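Long-range contacts in telomerase reverse transcriptase (Candida albicans SC5314, PDB 6ZDQ), which probably elongates telomeres as a reverse transcriptase, adding simple sequence repeats to chromosome ends by copying a template within the telomerase RNA: residues R175-T181 against Y193-W199; L227-I232 against D434-V439; L331-K335 against Y507-H511; S484-F488 against V500-I506. Residue numbers count along the deposited sequence, not the author numbering.

Contact 1: R175-T181 against Y193-W199; sequences RSFWYIT and YFPQYLW
Tyr179 lays its ring flat over the five-membered ring of Trp199, centroids 3.9 Å apart and planes at 11°, a face-to-face stack with Tyr179 CE2 3.4 Å from Trp199 CZ2; chi1 is t on both residues. The stack ties a beta hairpin, which corresponds to the telomerase T motif in the RNA-binding domain, to the helix that follows it. A helix ends at Phe177, strand 178-181 follows, and strand 193-195 returns antiparallel at 151° with axes 4.4 Å apart before helix 196-199 starts, Pro195 being its N-cap. Tyr179 and Phe194 form the hydrogen-bonded pair: Tyr179 N to Phe194 O 2.7 Å, Phe194 N to Tyr179 O 3.3 Å. Trp178-Pro195 and Ile180-Tyr193 are non-hydrogen-bonded pairs. Gln196 N donates to Phe177 O at 2.7 Å, tying the new helix to the end of the old one. Trp178 and Tyr193 pack on Val80 and Ile77 of helix 77-91, while Trp199 also touches Leu234 of strand 229-236. Opposite the Tyr179 face, Ile180 CG1 sits 3.6 Å from Tyr193 CD2.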
loop_
_atom_site.group_PDB
_atom_site.type_symbol
_atom_site.label_atom_id
_atom_site.label_comp_id
_atom_site.label_asym_id
_atom_site.label_seq_id
_atom_site.Cartn_x
_atom_site.Cartn_y
_atom_site.Cartn_z
ATOM N N ARG A 175 -18.844 5.260 -9.565
ATOM C CA ARG A 175 -18.217 6.510 -9.985
ATOM C C ARG A 175 -19.242 7.621 -10.173
ATOM O O ARG A 175 -18.930 8.796 -9.946
ATOM C CB ARG A 175 -17.432 6.297 -11.279
ATOM C CG ARG A 175 -16.500 5.098 -11.251
ATOM C CD ARG A 175 -15.898 4.831 -12.621
ATOM N NE ARG A 175 -15.351 3.480 -12.719
ATOM C CZ ARG A 175 -14.131 3.137 -12.322
ATOM N NH1 ARG A 175 -13.321 4.048 -11.798
ATOM N NH2 ARG A 175 -13.719 1.883 -12.447
ATOM N N SER A 176 -20.460 7.274 -10.597
ATOM C CA SER A 176 -21.475 8.289 -10.867
ATOM C C SER A 176 -21.850 9.058 -9.606
ATOM O O SER A 176 -22.138 10.259 -9.666
ATOM C CB SER A 176 -22.715 7.640 -11.482
ATOM O OG SER A 176 -22.400 6.982 -12.697
ATOM N N PHE A 177 -21.860 8.385 -8.457
ATOM C CA PHE A 177 -22.290 8.999 -7.207
ATOM C C PHE A 177 -21.158 9.298 -6.235
ATOM O O PHE A 177 -21.244 10.281 -5.498
ATOM C CB PHE A 177 -23.319 8.103 -6.505
ATOM C CG PHE A 177 -24.570 7.873 -7.306
ATOM C CD1 PHE A 177 -25.640 8.747 -7.210
ATOM C CD2 PHE A 177 -24.676 6.782 -8.154
ATOM C CE1 PHE A 177 -26.791 8.538 -7.943
ATOM C CE2 PHE A 177 -25.828 6.568 -8.890
ATOM C CZ PHE A 177 -26.885 7.449 -8.784
ATOM N N TRP A 178 -20.096 8.495 -6.219
ATOM C CA TRP A 178 -19.039 8.645 -5.229
ATOM C C TRP A 178 -17.679 8.719 -5.902
ATOM O O TRP A 178 -17.434 8.051 -6.911
ATOM C CB TRP A 178 -19.041 7.486 -4.225
ATOM C CG TRP A 178 -20.290 7.381 -3.409
ATOM C CD1 TRP A 178 -20.613 8.110 -2.301
ATOM C CD2 TRP A 178 -21.382 6.481 -3.627
ATOM N NE1 TRP A 178 -21.840 7.723 -1.820
ATOM C CE2 TRP A 178 -22.333 6.725 -2.617
ATOM C CE3 TRP A 178 -21.649 5.494 -4.582
ATOM C CZ2 TRP A 178 -23.531 6.018 -2.534
ATOM C CZ3 TRP A 178 -22.838 4.795 -4.498
ATOM C CH2 TRP A 178 -23.764 5.059 -3.481
ATOM N N TYR A 179 -16.800 9.545 -5.338
ATOM C CA TYR A 179 -15.386 9.547 -5.695
ATOM C C TYR A 179 -14.678 8.549 -4.785
ATOM O O TYR A 179 -14.556 8.778 -3.577
ATOM C CB TYR A 179 -14.786 10.944 -5.556
ATOM C CG TYR A 179 -13.293 11.000 -5.806
ATOM C CD1 TYR A 179 -12.789 11.182 -7.087
ATOM C CD2 TYR A 179 -12.389 10.870 -4.759
ATOM C CE1 TYR A 179 -11.425 11.233 -7.318
ATOM C CE2 TYR A 179 -11.026 10.916 -4.981
ATOM C CZ TYR A 179 -10.549 11.099 -6.261
ATOM O OH TYR A 179 -9.192 11.148 -6.483
ATOM N N ILE A 180 -14.217 7.444 -5.360
ATOM C CA ILE A 180 -13.597 6.371 -4.594
ATOM C C ILE A 180 -12.092 6.595 -4.567
ATOM O O ILE A 180 -11.459 6.758 -5.618
ATOM C CB ILE A 180 -13.941 4.996 -5.192
ATOM C CG1 ILE A 180 -15.442 4.886 -5.472
ATOM C CG2 ILE A 180 -13.508 3.887 -4.254
ATOM C CD1 ILE A 180 -15.820 5.118 -6.923
ATOM N N THR A 181 -11.515 6.606 -3.367
ATOM C CA THR A 181 -10.086 6.830 -3.205
ATOM C C THR A 181 -9.564 5.990 -2.050
ATOM O O THR A 181 -10.309 5.596 -1.150
ATOM C CB THR A 181 -9.764 8.312 -2.959
ATOM O OG1 THR A 181 -8.349 8.473 -2.792
ATOM C CG2 THR A 181 -10.478 8.816 -1.712
ATOM N N TYR A 193 -15.592 6.479 0.390
ATOM C CA TYR A 193 -16.567 6.818 -0.644
ATOM C C TYR A 193 -17.110 8.213 -0.345
ATOM O O TYR A 193 -18.074 8.375 0.405
ATOM C CB TYR A 193 -17.681 5.778 -0.703
ATOM C CG TYR A 193 -17.215 4.410 -1.146
ATOM C CD1 TYR A 193 -16.689 3.504 -0.233
ATOM C CD2 TYR A 193 -17.299 4.024 -2.478
ATOM C CE1 TYR A 193 -16.261 2.253 -0.635
ATOM C CE2 TYR A 193 -16.874 2.776 -2.888
ATOM C CZ TYR A 193 -16.355 1.895 -1.964
ATOM O OH TYR A 193 -15.930 0.650 -2.369
ATOM N N PHE A 194 -16.486 9.222 -0.941
ATOM C CA PHE A 194 -16.945 10.599 -0.786
ATOM C C PHE A 194 -17.982 10.923 -1.855
ATOM O O PHE A 194 -17.744 10.653 -3.037
ATOM C CB PHE A 194 -15.782 11.577 -0.884
ATOM C CG PHE A 194 -14.860 11.540 0.299
ATOM C CD1 PHE A 194 -15.147 12.274 1.437
ATOM C CD2 PHE A 194 -13.710 10.769 0.276
ATOM C CE1 PHE A 194 -14.304 12.241 2.530
ATOM C CE2 PHE A 194 -12.861 10.734 1.368
ATOM C CZ PHE A 194 -13.161 11.471 2.496
ATOM N N PRO A 195 -19.139 11.472 -1.481
ATOM C CA PRO A 195 -20.137 11.851 -2.488
ATOM C C PRO A 195 -19.549 12.801 -3.521
ATOM O O PRO A 195 -18.786 13.711 -3.193
ATOM C CB PRO A 195 -21.234 12.527 -1.659
ATOM C CG PRO A 195 -21.108 11.904 -0.308
ATOM C CD PRO A 195 -19.631 11.682 -0.109
ATOM N N GLN A 196 -19.920 12.577 -4.785
ATOM C CA GLN A 196 -19.279 13.283 -5.890
ATOM C C GLN A 196 -19.482 14.791 -5.790
ATOM O O GLN A 196 -18.538 15.563 -5.996
ATOM C CB GLN A 196 -19.809 12.755 -7.223
ATOM C CG GLN A 196 -18.894 13.033 -8.405
ATOM C CD GLN A 196 -17.588 12.266 -8.326
ATOM O OE1 GLN A 196 -16.506 12.850 -8.397
ATOM N NE2 GLN A 196 -17.681 10.949 -8.186
ATOM N N TYR A 197 -20.706 15.233 -5.487
ATOM C CA TYR A 197 -20.948 16.667 -5.364
ATOM C C TYR A 197 -20.198 17.264 -4.179
ATOM O O TYR A 197 -19.747 18.412 -4.249
ATOM C CB TYR A 197 -22.449 16.947 -5.253
ATOM C CG TYR A 197 -23.064 16.575 -3.925
ATOM C CD1 TYR A 197 -23.360 15.254 -3.620
ATOM C CD2 TYR A 197 -23.363 17.549 -2.982
ATOM C CE1 TYR A 197 -23.928 14.911 -2.406
ATOM C CE2 TYR A 197 -23.931 17.218 -1.768
ATOM C CZ TYR A 197 -24.211 15.897 -1.484
ATOM O OH TYR A 197 -24.775 15.561 -0.276
ATOM N N LEU A 198 -20.056 16.509 -3.085
ATOM C CA LEU A 198 -19.297 17.003 -1.940
ATOM C C LEU A 198 -17.804 17.054 -2.243
ATOM O O LEU A 198 -17.105 17.968 -1.792
ATOM C CB LEU A 198 -19.562 16.129 -0.714
ATOM C CG LEU A 198 -20.928 16.270 -0.043
ATOM C CD1 LEU A 198 -21.040 15.327 1.146
ATOM C CD2 LEU A 198 -21.158 17.707 0.388
ATOM N N TRP A 199 -17.297 16.074 -2.998
ATOM C CA TRP A 199 -15.860 15.994 -3.254
ATOM C C TRP A 199 -15.356 17.204 -4.031
ATOM O O TRP A 199 -14.281 17.736 -3.729
ATOM C CB TRP A 199 -15.524 14.706 -4.004
ATOM C CG TRP A 199 -14.097 14.652 -4.476
ATOM C CD1 TRP A 199 -13.636 14.944 -5.728
ATOM C CD2 TRP A 199 -12.947 14.302 -3.696
ATOM N NE1 TRP A 199 -12.272 14.790 -5.777
ATOM C CE2 TRP A 199 -11.824 14.396 -4.544
ATOM C CE3 TRP A 199 -12.758 13.913 -2.367
ATOM C CZ2 TRP A 199 -10.532 14.117 -4.103
ATOM C CZ3 TRP A 199 -11.473 13.635 -1.931
ATOM C CH2 TRP A 199 -10.377 13.738 -2.798
#

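Contact 2: L227-I232 against D434-V439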
loop_
_atom_site.group_PDB
_atom_site.type_symbol
_atom_site.label_atom_id
_atom_site.label_comp_id
_atom_site.label_asym_id
_atom_site.label_seq_id
_atom_site.Cartn_x
_atom_site.Cartn_y
_atom_site.Cartn_z
ATOM N N LEU A 227 8.056 18.466 -20.179
ATOM C CA LEU A 227 8.483 18.471 -18.791
ATOM C C LEU A 227 7.806 17.326 -18.070
ATOM O O LEU A 227 6.786 16.799 -18.540
ATOM C CB LEU A 227 8.127 19.802 -18.110
ATOM C CG LEU A 227 8.712 21.073 -18.720
ATOM C CD1 LEU A 227 8.197 22.295 -17.980
ATOM C CD2 LEU A 227 10.230 21.021 -18.689
ATOM N N PRO A 228 8.340 16.893 -16.928
ATOM C CA PRO A 228 7.648 15.874 -16.132
ATOM C C PRO A 228 6.263 16.359 -15.727
ATOM O O PRO A 228 6.109 17.437 -15.148
ATOM C CB PRO A 228 8.563 15.685 -14.918
ATOM C CG PRO A 228 9.910 16.111 -15.398
ATOM C CD PRO A 228 9.661 17.232 -16.361
ATOM N N CYS A 229 5.251 15.554 -16.038
ATOM C CA CYS A 229 3.864 15.950 -15.843
ATOM C C CYS A 229 3.145 14.914 -14.993
ATOM O O CYS A 229 3.170 13.720 -15.307
ATOM C CB CYS A 229 3.148 16.122 -17.186
ATOM S SG CYS A 229 1.550 16.952 -17.064
ATOM N N GLY A 230 2.505 15.377 -13.922
ATOM C CA GLY A 230 1.713 14.507 -13.075
ATOM C C GLY A 230 0.279 14.977 -12.944
ATOM O O GLY A 230 -0.131 15.928 -13.618
ATOM N N LYS A 231 -0.496 14.326 -12.078
ATOM C CA LYS A 231 -1.901 14.659 -11.871
ATOM C C LYS A 231 -2.137 14.837 -10.378
ATOM O O LYS A 231 -1.959 13.893 -9.603
ATOM C CB LYS A 231 -2.816 13.574 -12.449
ATOM C CG LYS A 231 -4.124 14.100 -13.026
ATOM C CD LYS A 231 -4.652 13.192 -14.133
ATOM C CE LYS A 231 -5.191 11.879 -13.588
ATOM N NZ LYS A 231 -6.475 12.067 -12.856
ATOM N N ILE A 232 -2.527 16.046 -9.980
ATOM C CA ILE A 232 -2.715 16.355 -8.566
ATOM C C ILE A 232 -3.967 15.653 -8.055
ATOM O O ILE A 232 -5.062 15.827 -8.603
ATOM C CB ILE A 232 -2.794 17.870 -8.343
ATOM C CG1 ILE A 232 -1.492 18.536 -8.795
ATOM C CG2 ILE A 232 -3.080 18.182 -6.881
ATOM C CD1 ILE A 232 -1.465 20.033 -8.588
ATOM N N ASP A 434 11.111 21.212 -12.632
ATOM C CA ASP A 434 10.319 21.232 -13.859
ATOM C C ASP A 434 9.015 20.450 -13.765
ATOM O O ASP A 434 8.192 20.555 -14.681
ATOM C CB ASP A 434 11.151 20.696 -15.024
ATOM C CG ASP A 434 12.344 21.573 -15.340
ATOM O OD1 ASP A 434 13.281 21.619 -14.518
ATOM O OD2 ASP A 434 12.342 22.222 -16.408
ATOM N N VAL A 435 8.806 19.663 -12.707
ATOM C CA VAL A 435 7.591 18.859 -12.604
ATOM C C VAL A 435 6.371 19.766 -12.535
ATOM O O VAL A 435 6.343 20.744 -11.778
ATOM C CB VAL A 435 7.669 17.925 -11.388
ATOM C CG1 VAL A 435 6.380 17.132 -11.247
ATOM C CG2 VAL A 435 8.853 16.988 -11.524
ATOM N N VAL A 436 5.351 19.440 -13.329
ATOM C CA VAL A 436 4.121 20.220 -13.418
ATOM C C VAL A 436 2.940 19.283 -13.201
ATOM O O VAL A 436 2.883 18.202 -13.797
ATOM C CB VAL A 436 3.988 20.936 -14.776
ATOM C CG1 VAL A 436 2.787 21.870 -14.770
ATOM C CG2 VAL A 436 5.261 21.694 -15.127
ATOM N N GLY A 437 2.001 19.697 -12.354
ATOM C CA GLY A 437 0.794 18.937 -12.086
ATOM C C GLY A 437 -0.423 19.638 -12.657
ATOM O O GLY A 437 -0.495 20.869 -12.671
ATOM N N SER A 438 -1.383 18.850 -13.130
ATOM C CA SER A 438 -2.585 19.377 -13.760
ATOM C C SER A 438 -3.771 19.303 -12.807
ATOM O O SER A 438 -3.876 18.392 -11.980
ATOM C CB SER A 438 -2.909 18.610 -15.045
ATOM O OG SER A 438 -3.313 17.282 -14.761
ATOM N N VAL A 439 -4.673 20.275 -12.938
ATOM C CA VAL A 439 -5.900 20.333 -12.150
ATOM C C VAL A 439 -7.041 20.704 -13.086
ATOM O O VAL A 439 -7.045 21.798 -13.660
ATOM C CB VAL A 439 -5.811 21.346 -10.995
ATOM C CG1 VAL A 439 -7.161 21.480 -10.306
ATOM C CG2 VAL A 439 -4.742 20.930 -9.998
#
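This is a buried parallel strand pairing inside a mixed sheet, joining chain parts some 200 residues apart. Strands 229-232 and 436-439 run the same way at 41°, their axes coming within 4.4 Å, and register Cys229 with Val436, Gly230 with Gly437 and Lys231 with Ser438. The bonds alternate as parallel strands require: Val436 N to Pro228 O 2.8 Å, Gly230 N to Val436 O 2.9 Å, Ser438 N to Gly230 O 3.2 Å, and a weak one from Ile232 N to Ser438 O at 3.4 Å. Strands 446-451 and 241-247 continue the sheet on its two sides, antiparallel. The sheet belongs to the fingers of the reverse transcriptase fold, where 229-236 and 241-247 correspond to the hairpin of motifs 1 and 2. One face carries Cys229, Lys231, Val436 and Ser438. On the other, Gly437, paired with Gly230, leaves room for Ile232, whose CG1 is 4.0 Å from Gly437 CA; a CB there would collide with it. Ile232 CD1 goes on to meet Val439 CG2 at 3.7 Å. At the entry, Pro228 CB packs 3.6 Å from Val435 CG2 and Leu227 CD2 lies 3.3 Å from Asp434 OD2, while Asp434 makes its salt bridge with Arg429.

Contact 3: L331-K335 against Y507-H511; sequences LFILK and YDQVH
A helix lies along a strand of the palm of the reverse transcriptase fold: strand 332-335 belongs to the motif A strand, and helix 507-511 is part of the helix that follows the motif C hairpin. Their axes are 9.8 Å apart and run nearly parallel, at 16°. The strand is extended, and its alternate residues Phe332 and Leu334 turn CB toward the helix while Ile333 points away; the closest CA pair is Phe332-Tyr507 at 6.4 Å. The helix is regular, with His511 N bonded to Tyr507 O at 3.2 Å.

Aromatic contact comes from Tyr507 (chi1 t), whose ring lies alongside the strand. Phe332 (chi1 m) leads its own ring away, so the two rings meet obliquely, centroids 5.5 Å apart and planes at 49°, and it is Phe332 CB that comes 3.4 Å from Tyr507 CD1. The edge of the Tyr507 ring reaches the backbone, with CE1 4.0 Å from Ile333 O.

The apolar contact centres on Leu334. Its CG is 3.7 Å from Tyr507 CE1. The sheet neighbours complete the layer: Val533 of strand 532-534 touches Tyr507 and Leu334, and Leu499 of strand 496-501 touches Val510. Two further distances fix the leucine's end: Leu334 CD1 to Val510 CG1 at 3.6 Å, and Leu334 CD2 to the ring edge of His511 at CD2, 4.0 Å.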
loop_
_atom_site.group_PDB
_atom_site.type_symbol
_atom_site.label_atom_id
_atom_site.label_comp_id
_atom_site.label_asym_id
_atom_site.label_seq_id
_atom_site.Cartn_x
_atom_site.Cartn_y
_atom_site.Cartn_z
ATOM N N LEU A 331 16.241 7.482 31.532
ATOM C CA LEU A 331 16.519 7.942 30.179
ATOM C C LEU A 331 15.717 9.194 29.854
ATOM O O LEU A 331 14.533 9.291 30.194
ATOM C CB LEU A 331 16.198 6.841 29.167
ATOM C CG LEU A 331 16.933 5.523 29.410
ATOM C CD1 LEU A 331 16.393 4.420 28.515
ATOM C CD2 LEU A 331 18.425 5.712 29.195
ATOM N N PHE A 332 16.370 10.154 29.202
ATOM C CA PHE A 332 15.706 11.355 28.705
ATOM C C PHE A 332 15.333 11.123 27.244
ATOM O O PHE A 332 16.207 11.087 26.371
ATOM C CB PHE A 332 16.610 12.577 28.852
ATOM C CG PHE A 332 17.008 12.875 30.271
ATOM C CD1 PHE A 332 16.144 13.545 31.124
ATOM C CD2 PHE A 332 18.252 12.497 30.750
ATOM C CE1 PHE A 332 16.511 13.824 32.429
ATOM C CE2 PHE A 332 18.624 12.773 32.054
ATOM C CZ PHE A 332 17.752 13.438 32.895
ATOM N N ILE A 333 14.039 10.971 26.976
ATOM C CA ILE A 333 13.553 10.645 25.640
ATOM C C ILE A 333 13.022 11.907 24.974
ATOM O O ILE A 333 12.502 12.815 25.633
ATOM C CB ILE A 333 12.478 9.536 25.688
ATOM C CG1 ILE A 333 13.002 8.315 26.446
ATOM C CG2 ILE A 333 12.082 9.107 24.289
ATOM C CD1 ILE A 333 12.539 8.229 27.880
ATOM N N LEU A 334 13.153 11.965 23.645
ATOM C CA LEU A 334 12.720 13.129 22.870
ATOM C C LEU A 334 12.156 12.631 21.541
ATOM O O LEU A 334 12.915 12.221 20.657
ATOM C CB LEU A 334 13.869 14.106 22.661
ATOM C CG LEU A 334 13.914 15.281 23.640
ATOM C CD1 LEU A 334 15.055 16.208 23.298
ATOM C CD2 LEU A 334 12.607 16.049 23.624
ATOM N N LYS A 335 10.829 12.661 21.413
ATOM C CA LYS A 335 10.137 12.235 20.199
ATOM C C LYS A 335 9.536 13.466 19.529
ATOM O O LYS A 335 8.646 14.112 20.090
ATOM C CB LYS A 335 9.060 11.198 20.516
ATOM C CG LYS A 335 8.400 10.581 19.291
ATOM C CD LYS A 335 7.088 11.265 18.942
ATOM C CE LYS A 335 6.454 10.630 17.717
ATOM N NZ LYS A 335 5.154 11.264 17.366
ATOM N N TYR A 507 20.520 15.915 26.293
ATOM C CA TYR A 507 19.097 16.221 26.171
ATOM C C TYR A 507 18.864 17.701 25.890
ATOM O O TYR A 507 18.043 18.056 25.035
ATOM C CB TYR A 507 18.375 15.796 27.453
ATOM C CG TYR A 507 16.935 16.258 27.567
ATOM C CD1 TYR A 507 15.891 15.451 27.138
ATOM C CD2 TYR A 507 16.621 17.490 28.129
ATOM C CE1 TYR A 507 14.575 15.862 27.253
ATOM C CE2 TYR A 507 15.307 17.912 28.242
ATOM C CZ TYR A 507 14.290 17.094 27.804
ATOM O OH TYR A 507 12.981 17.510 27.920
ATOM N N ASP A 508 19.565 18.579 26.608
ATOM C CA ASP A 508 19.344 20.013 26.451
ATOM C C ASP A 508 19.817 20.511 25.088
ATOM O O ASP A 508 19.153 21.349 24.467
ATOM C CB ASP A 508 20.044 20.776 27.576
ATOM C CG ASP A 508 19.451 20.473 28.940
ATOM O OD1 ASP A 508 18.212 20.342 29.032
ATOM O OD2 ASP A 508 20.222 20.360 29.917
ATOM N N GLN A 509 20.963 20.014 24.613
ATOM C CA GLN A 509 21.534 20.526 23.370
ATOM C C GLN A 509 20.622 20.265 22.178
ATOM O O GLN A 509 20.428 21.144 21.331
ATOM C CB GLN A 509 22.911 19.908 23.128
ATOM C CG GLN A 509 23.980 20.332 24.120
ATOM C CD GLN A 509 25.360 19.827 23.739
ATOM O OE1 GLN A 509 25.886 20.161 22.676
ATOM N NE2 GLN A 509 25.952 19.010 24.603
ATOM N N VAL A 510 20.056 19.060 22.087
ATOM C CA VAL A 510 19.162 18.751 20.976
ATOM C C VAL A 510 17.847 19.511 21.124
ATOM O O VAL A 510 17.273 19.984 20.136
ATOM C CB VAL A 510 18.947 17.230 20.868
ATOM C CG1 VAL A 510 18.502 16.651 22.200
ATOM C CG2 VAL A 510 17.944 16.901 19.769
ATOM N N HIS A 511 17.352 19.646 22.356
ATOM C CA HIS A 511 16.135 20.420 22.580
ATOM C C HIS A 511 16.356 21.902 22.305
ATOM O O HIS A 511 15.427 22.597 21.878
ATOM C CB HIS A 511 15.638 20.211 24.010
ATOM C CG HIS A 511 14.216 20.627 24.224
ATOM N ND1 HIS A 511 13.825 21.948 24.272
ATOM C CD2 HIS A 511 13.092 19.895 24.407
ATOM C CE1 HIS A 511 12.521 22.011 24.472
ATOM N NE2 HIS A 511 12.052 20.779 24.559
#

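Contact 4: S484-F488 against V500-I506; sequences SKQDF and VTPDSNI
The end of the motif C hairpin in the palm is where this contact sits: the loop 484-488 leads into its first strand, and 500-506 leaves its second and turns into a helix. The nearest CA atoms are those of Phe488 and Thr501, 4.4 Å apart. The loop is irregular, with a cis peptide bond before Lys485 and positive phi at Ser484 (56°), Lys485 (40°) and Asp487 (61°); Asp487 O faces Thr501. With chi1 t, Thr501 OG1 donates to Asp487 O at 2.8 Å and accepts from Asp503 N at 3.2 Å, an ST turn. Asp503 is in turn the helix N-cap, its OD1 accepting from Asn505 N at 2.9 Å. In the palm fold this helix runs back over one face of the sheet, against strands 332-337, 496-501 and 532-534. Asp487 OD2 lies 3.7 Å from Pro502 CG, and the carboxylate makes a salt bridge to Arg324 of helix 307-325. Phe488 (chi1 p) turns its ring away, edge-to-face with Trp482, leaving Phe488 CB 4.3 Å from Ile506 CG2. Lys485 reaches over to the helix start, CD 4.0 Å from Ile506 CD1 and NZ 3.6 Å from Asn505 OD1, which takes a weak hydrogen bond from Gln509 NE2.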
loop_
_atom_site.group_PDB
_atom_site.type_symbol
_atom_site.label_atom_id
_atom_site.label_comp_id
_atom_site.label_asym_id
_atom_site.label_seq_id
_atom_site.Cartn_x
_atom_site.Cartn_y
_atom_site.Cartn_z
ATOM N N SER A 484 31.831 12.107 20.678
ATOM C CA SER A 484 32.213 11.223 21.779
ATOM C C SER A 484 32.476 11.994 23.079
ATOM O O SER A 484 33.600 12.005 23.586
ATOM C CB SER A 484 33.427 10.371 21.388
ATOM O OG SER A 484 33.734 9.426 22.398
ATOM N N LYS A 485 31.443 12.649 23.642
ATOM C CA LYS A 485 29.999 12.660 23.297
ATOM C C LYS A 485 29.360 11.323 22.900
ATOM O O LYS A 485 28.811 11.188 21.807
ATOM C CB LYS A 485 29.730 13.699 22.200
ATOM C CG LYS A 485 30.078 15.124 22.606
ATOM C CD LYS A 485 29.306 15.552 23.845
ATOM C CE LYS A 485 29.693 16.956 24.285
ATOM N NZ LYS A 485 28.967 17.372 25.517
ATOM N N GLN A 486 29.437 10.343 23.792
ATOM C CA GLN A 486 28.915 9.007 23.555
ATOM C C GLN A 486 27.726 8.739 24.478
ATOM O O GLN A 486 27.251 9.630 25.193
ATOM C CB GLN A 486 30.023 7.962 23.735
ATOM C CG GLN A 486 30.471 7.742 25.173
ATOM C CD GLN A 486 31.339 8.866 25.696
ATOM O OE1 GLN A 486 31.904 9.640 24.925
ATOM N NE2 GLN A 486 31.447 8.965 27.016
ATOM N N ASP A 487 27.235 7.499 24.442
ATOM C CA ASP A 487 26.118 7.042 25.270
ATOM C C ASP A 487 24.847 7.845 24.978
ATOM O O ASP A 487 24.272 8.502 25.847
ATOM C CB ASP A 487 26.481 7.097 26.758
ATOM C CG ASP A 487 25.666 6.131 27.591
ATOM O OD1 ASP A 487 24.903 5.338 27.002
ATOM O OD2 ASP A 487 25.788 6.161 28.833
ATOM N N PHE A 488 24.420 7.777 23.719
ATOM C CA PHE A 488 23.153 8.355 23.297
ATOM C C PHE A 488 22.608 7.522 22.146
ATOM O O PHE A 488 23.279 6.627 21.627
ATOM C CB PHE A 488 23.310 9.824 22.886
ATOM C CG PHE A 488 24.012 10.015 21.572
ATOM C CD1 PHE A 488 25.394 10.013 21.505
ATOM C CD2 PHE A 488 23.289 10.201 20.406
ATOM C CE1 PHE A 488 26.040 10.188 20.298
ATOM C CE2 PHE A 488 23.930 10.376 19.196
ATOM C CZ PHE A 488 25.307 10.370 19.142
ATOM N N VAL A 500 17.198 9.016 22.805
ATOM C CA VAL A 500 17.218 8.410 24.132
ATOM C C VAL A 500 18.643 8.490 24.660
ATOM O O VAL A 500 19.574 7.995 24.014
ATOM C CB VAL A 500 16.731 6.951 24.112
ATOM C CG1 VAL A 500 16.769 6.365 25.509
ATOM C CG2 VAL A 500 15.326 6.860 23.529
ATOM N N THR A 501 18.815 9.111 25.832
ATOM C CA THR A 501 20.136 9.193 26.439
ATOM C C THR A 501 19.995 9.458 27.928
ATOM O O THR A 501 19.077 10.185 28.330
ATOM C CB THR A 501 20.989 10.292 25.790
ATOM O OG1 THR A 501 22.269 10.346 26.435
ATOM C CG2 THR A 501 20.306 11.655 25.900
ATOM N N PRO A 502 20.856 8.874 28.769
ATOM C CA PRO A 502 20.852 9.249 30.190
ATOM C C PRO A 502 21.538 10.574 30.468
ATOM O O PRO A 502 21.356 11.126 31.562
ATOM C CB PRO A 502 21.601 8.088 30.859
ATOM C CG PRO A 502 22.530 7.605 29.799
ATOM C CD PRO A 502 21.806 7.784 28.487
ATOM N N ASP A 503 22.316 11.098 29.524
ATOM C CA ASP A 503 23.010 12.366 29.708
ATOM C C ASP A 503 22.017 13.514 29.570
ATOM O O ASP A 503 21.351 13.645 28.536
ATOM C CB ASP A 503 24.142 12.501 28.691
ATOM C CG ASP A 503 25.155 13.569 29.073
ATOM O OD1 ASP A 503 24.812 14.484 29.853
ATOM O OD2 ASP A 503 26.303 13.494 28.585
ATOM N N SER A 504 21.917 14.344 30.611
ATOM C CA SER A 504 21.035 15.507 30.551
ATOM C C SER A 504 21.609 16.592 29.648
ATOM O O SER A 504 20.858 17.309 28.977
ATOM C CB SER A 504 20.790 16.055 31.957
ATOM O OG SER A 504 22.000 16.499 32.544
ATOM N N ASN A 505 22.938 16.733 29.628
ATOM C CA ASN A 505 23.567 17.739 28.775
ATOM C C ASN A 505 23.279 17.474 27.302
ATOM O O ASN A 505 23.114 18.412 26.513
ATOM C CB ASN A 505 25.072 17.774 29.035
ATOM C CG ASN A 505 25.749 18.954 28.368
ATOM O OD1 ASN A 505 26.182 18.870 27.219
ATOM N ND2 ASN A 505 25.845 20.065 29.090
ATOM N N ILE A 506 23.220 16.199 26.911
ATOM C CA ILE A 506 22.842 15.858 25.542
ATOM C C ILE A 506 21.373 16.185 25.300
ATOM O O ILE A 506 20.999 16.682 24.230
ATOM C CB ILE A 506 23.159 14.378 25.258
ATOM C CG1 ILE A 506 24.674 14.159 25.213
ATOM C CG2 ILE A 506 22.516 13.917 23.961
ATOM C CD1 ILE A 506 25.375 14.942 24.121
#

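Contact 2 is the most buried of the four and rests chiefly on backbone bonding between parallel strands; contact 1, in the RNA-binding domain, mixes a short antiparallel pairing with an aromatic stack. The two are about 7 Å apart at their nearest atoms without touching. Contacts 3 and 4 lie together in the palm, more than 40 Å from contact 1 between centres, and share helix 504-514: contact 3 packs its side against the sheet by apolar and aromatic side chains, while contact 4, nearer the surface, ties a loop to the turn before the helix by the Thr501 hydroxyl, beside the helix cap. They meet where Phe332 N lies 2.8 Å from Thr501 O, probably hydrogen-bonded across neighbouring strands.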